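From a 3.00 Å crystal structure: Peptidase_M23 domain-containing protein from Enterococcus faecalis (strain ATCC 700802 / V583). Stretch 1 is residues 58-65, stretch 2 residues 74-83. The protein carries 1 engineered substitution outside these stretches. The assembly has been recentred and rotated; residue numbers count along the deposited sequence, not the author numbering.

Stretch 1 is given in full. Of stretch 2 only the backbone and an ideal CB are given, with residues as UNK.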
# COMPACT_ATOMS: atom_id res chain seq x y z
N ILE A 58 -8.34 4.39 -11.34
CA ILE A 58 -9.12 5.09 -10.33
C ILE A 58 -8.48 4.85 -8.97
O ILE A 58 -8.03 3.74 -8.66
CB ILE A 58 -10.58 4.61 -10.36
CG1 ILE A 58 -11.27 5.17 -11.60
CG2 ILE A 58 -11.33 4.99 -9.10
CD1 ILE A 58 -12.75 4.97 -11.59
N GLY A 59 -8.44 5.91 -8.15
CA GLY A 59 -7.87 5.84 -6.82
C GLY A 59 -6.54 5.12 -6.80
O GLY A 59 -5.58 5.56 -7.44
N LEU A 60 -6.48 3.98 -6.12
CA LEU A 60 -5.21 3.27 -6.00
C LEU A 60 -4.74 2.65 -7.31
O LEU A 60 -3.61 2.15 -7.36
CB LEU A 60 -5.29 2.17 -4.94
CG LEU A 60 -5.55 2.63 -3.51
CD1 LEU A 60 -5.41 1.46 -2.57
CD2 LEU A 60 -4.60 3.76 -3.17
N GLY A 61 -5.58 2.65 -8.35
CA GLY A 61 -5.13 2.17 -9.65
C GLY A 61 -4.67 0.73 -9.58
O GLY A 61 -5.41 -0.15 -9.11
N GLU A 62 -3.45 0.47 -10.04
CA GLU A 62 -2.89 -0.88 -10.01
C GLU A 62 -2.44 -1.18 -8.59
O GLU A 62 -1.49 -0.56 -8.10
CB GLU A 62 -1.72 -1.00 -10.97
CG GLU A 62 -1.96 -0.37 -12.31
CD GLU A 62 -2.52 -1.34 -13.32
OE1 GLU A 62 -2.21 -2.55 -13.22
OE2 GLU A 62 -3.28 -0.89 -14.20
N HIS A 63 -3.10 -2.13 -7.93
CA HIS A 63 -2.77 -2.40 -6.54
C HIS A 63 -3.07 -3.84 -6.18
O HIS A 63 -3.86 -4.52 -6.84
CB HIS A 63 -3.50 -1.46 -5.58
CG HIS A 63 -4.99 -1.57 -5.60
ND1 HIS A 63 -5.74 -1.28 -6.71
CD2 HIS A 63 -5.87 -1.90 -4.63
CE1 HIS A 63 -7.02 -1.45 -6.43
NE2 HIS A 63 -7.13 -1.83 -5.17
N VAL A 64 -2.41 -4.30 -5.11
CA VAL A 64 -2.63 -5.62 -4.54
C VAL A 64 -3.00 -5.50 -3.07
O VAL A 64 -2.54 -4.59 -2.37
CB VAL A 64 -1.40 -6.54 -4.69
CG1 VAL A 64 -0.93 -6.57 -6.12
CG2 VAL A 64 -0.31 -6.09 -3.79
N GLY A 65 -3.84 -6.41 -2.62
CA GLY A 65 -4.09 -6.61 -1.20
C GLY A 65 -3.50 -7.95 -0.76
O GLY A 65 -3.65 -8.96 -1.46
N UNK A 74 -2.95 -5.64 3.96
CA UNK A 74 -2.04 -4.59 3.52
C UNK A 74 -2.22 -4.37 2.02
O UNK A 74 -2.16 -5.32 1.24
CB UNK A 74 -0.59 -4.95 3.85
N UNK A 75 -2.45 -3.12 1.63
CA UNK A 75 -2.67 -2.75 0.24
C UNK A 75 -1.48 -1.95 -0.27
O UNK A 75 -1.02 -1.02 0.41
CB UNK A 75 -3.97 -1.95 0.09
N UNK A 76 -0.98 -2.30 -1.45
CA UNK A 76 0.13 -1.59 -2.09
C UNK A 76 -0.37 -1.07 -3.43
O UNK A 76 -0.68 -1.86 -4.32
CB UNK A 76 1.35 -2.49 -2.27
N UNK A 77 -0.41 0.26 -3.58
CA UNK A 77 -1.10 0.89 -4.68
C UNK A 77 -0.24 1.74 -5.60
O UNK A 77 0.96 1.94 -5.38
CB UNK A 77 -2.23 1.76 -4.12
N UNK A 78 -0.90 2.26 -6.65
CA UNK A 78 -0.28 3.13 -7.66
C UNK A 78 0.88 2.44 -8.36
O UNK A 78 1.92 3.04 -8.60
CB UNK A 78 0.21 4.43 -7.02
N UNK A 79 0.73 1.15 -8.65
CA UNK A 79 1.83 0.41 -9.27
C UNK A 79 1.87 0.68 -10.76
O UNK A 79 0.84 0.93 -11.39
CB UNK A 79 1.69 -1.09 -9.01
N UNK A 80 3.07 0.63 -11.32
CA UNK A 80 3.16 0.67 -12.77
C UNK A 80 3.15 -0.72 -13.38
O UNK A 80 2.86 -0.86 -14.57
CB UNK A 80 4.43 1.42 -13.20
N UNK A 81 3.45 -1.74 -12.58
CA UNK A 81 3.33 -3.12 -13.00
C UNK A 81 3.06 -3.96 -11.77
O UNK A 81 3.71 -3.78 -10.73
CB UNK A 81 4.58 -3.60 -13.73
N UNK A 82 2.09 -4.86 -11.87
CA UNK A 82 1.81 -5.81 -10.81
C UNK A 82 2.61 -7.08 -11.06
O UNK A 82 2.68 -7.56 -12.20
CB UNK A 82 0.31 -6.11 -10.72
N UNK A 83 3.22 -7.61 -10.00
CA UNK A 83 4.04 -8.80 -10.12
C UNK A 83 3.57 -9.96 -9.25
O UNK A 83 4.12 -11.06 -9.36
CB UNK A 83 5.49 -8.46 -9.77

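Position 74 lies in a strand that runs antiparallel to residues 63-65. Its CA-to-CB bond points sideways, with nothing of stretch 1 within 5.5 Å of the ideal CB, so stretch 1 hardly restricts the choice. The residue is A74, whose methyl makes no contact there; its backbone O lies 3.4 Å from G65 CA in a CA-H...O contact.

Position 75 pairs with G65 in a non-hydrogen-bonded bridge. Because G65 has no side chain, it leaves space on this face, and H63 CD2 and L60 CD1 are nearby. A flexible apolar chain would suit, as would a branched aliphatic one. The residue is M75, with all three chi angles m: it folds back so that CE lies 3.5 Å from G65 CA, and near the ring edge of H63, 3.9 Å from CD2. A CB on G65 would come within 2.8 Å of M75 CE, so the methionine's end uses the room that glycine leaves.

Position 76 forms the hydrogen-bonded pair with V64, its N giving to V64 O (2.9 Å) and its O accepting from V64 N (3.1 Å). The ideal CB is 4.2 Å from V64 CG2, on the same face as the valine, which favours an apolar or aromatic neighbour. The residue is Y76; its CD1 packs 4.0 Å from V64 CG2, while its OH is satisfied elsewhere in the structure.

At position 77 a CB would point toward stretch 1 and sit 3.2 Å from L60 CB and 3.8 Å from H63 CB. Such tight quarters favour glycine, and G77 is found, its CA 3.5 Å from H63 CB.

Position 78 has phi/psi of 59/40, a left-handed conformation readily adopted by glycine, asparagine or aspartate but open to others. Its N donates to L60 O (2.8 Å). The CB points away, yet a chain long enough to return could meet the turn at G59 and L60, where a polar group would find carbonyl oxygens. H78 does return: its ring edge brings CE1 to 3.3 Å from G59 O, and NE2 lies 4.0 Å from L60 CD2.

Position 79 donates its N to E62 O (2.9 Å). Its CB points sideways, and a long apolar chain could run back toward V64. M79, m then t and t, is extended and places CE 3.9 Å from V64 CG2, beside the valine's contact with Y76.

Positions 80 and 81, where the chain turns a corner, point away, so small, polar or charged residues would all serve. They are S80 and R81, neither of which touches stretch 1.

Past the corner, position 82 points toward stretch 1 again, its ideal CB 4.8 Å from V64 CG1 and 5.0 Å from E62 OE1. The valine invites an aliphatic residue, although the carboxylate could tempt a basic one. I82 packs CG2 3.6 Å from V64 CG1 and reaches 3.8 Å from E62 OE1 with CD1.

Position 83 points away and is free of stretch 1; R83 occupies it.

Stretch 2 74-83: AMYGHMSRIR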
# COMPACT_ATOMS: atom_id res chain seq x y z
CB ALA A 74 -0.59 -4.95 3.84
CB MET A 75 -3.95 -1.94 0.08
CG MET A 75 -5.09 -2.38 0.99
SD MET A 75 -5.69 -4.02 0.54
CE MET A 75 -6.15 -3.78 -1.18
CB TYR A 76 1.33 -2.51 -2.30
CG TYR A 76 1.85 -3.24 -1.09
CD1 TYR A 76 1.15 -4.30 -0.53
CD2 TYR A 76 3.07 -2.89 -0.52
CE1 TYR A 76 1.64 -4.97 0.58
CE2 TYR A 76 3.56 -3.55 0.57
CZ TYR A 76 2.85 -4.59 1.11
OH TYR A 76 3.36 -5.24 2.21
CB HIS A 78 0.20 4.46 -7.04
CG HIS A 78 -0.84 5.21 -6.27
ND1 HIS A 78 -2.07 5.53 -6.80
CD2 HIS A 78 -0.82 5.74 -5.02
CE1 HIS A 78 -2.76 6.22 -5.91
NE2 HIS A 78 -2.03 6.36 -4.82
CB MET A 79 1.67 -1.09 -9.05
CG MET A 79 1.76 -1.51 -7.61
SD MET A 79 1.69 -3.28 -7.44
CE MET A 79 1.86 -3.41 -5.68
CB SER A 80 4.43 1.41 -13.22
OG SER A 80 5.59 0.70 -12.84
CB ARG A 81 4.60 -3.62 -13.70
CG ARG A 81 4.49 -5.06 -14.16
CD ARG A 81 5.80 -5.62 -14.65
NE ARG A 81 5.65 -6.95 -15.22
CZ ARG A 81 6.61 -7.61 -15.85
NH1 ARG A 81 7.81 -7.05 -16.01
NH2 ARG A 81 6.38 -8.82 -16.33
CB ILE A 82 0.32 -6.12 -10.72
CG1 ILE A 82 -0.48 -4.82 -10.63
CG2 ILE A 82 0.07 -7.00 -9.52
CD1 ILE A 82 -1.97 -5.01 -10.36
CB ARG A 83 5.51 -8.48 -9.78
CG ARG A 83 6.17 -7.51 -10.76
CD ARG A 83 7.69 -7.50 -10.60
NE ARG A 83 8.32 -6.62 -11.57
CZ ARG A 83 8.67 -7.00 -12.79
NH1 ARG A 83 8.46 -8.25 -13.19
NH2 ARG A 83 9.23 -6.13 -13.62
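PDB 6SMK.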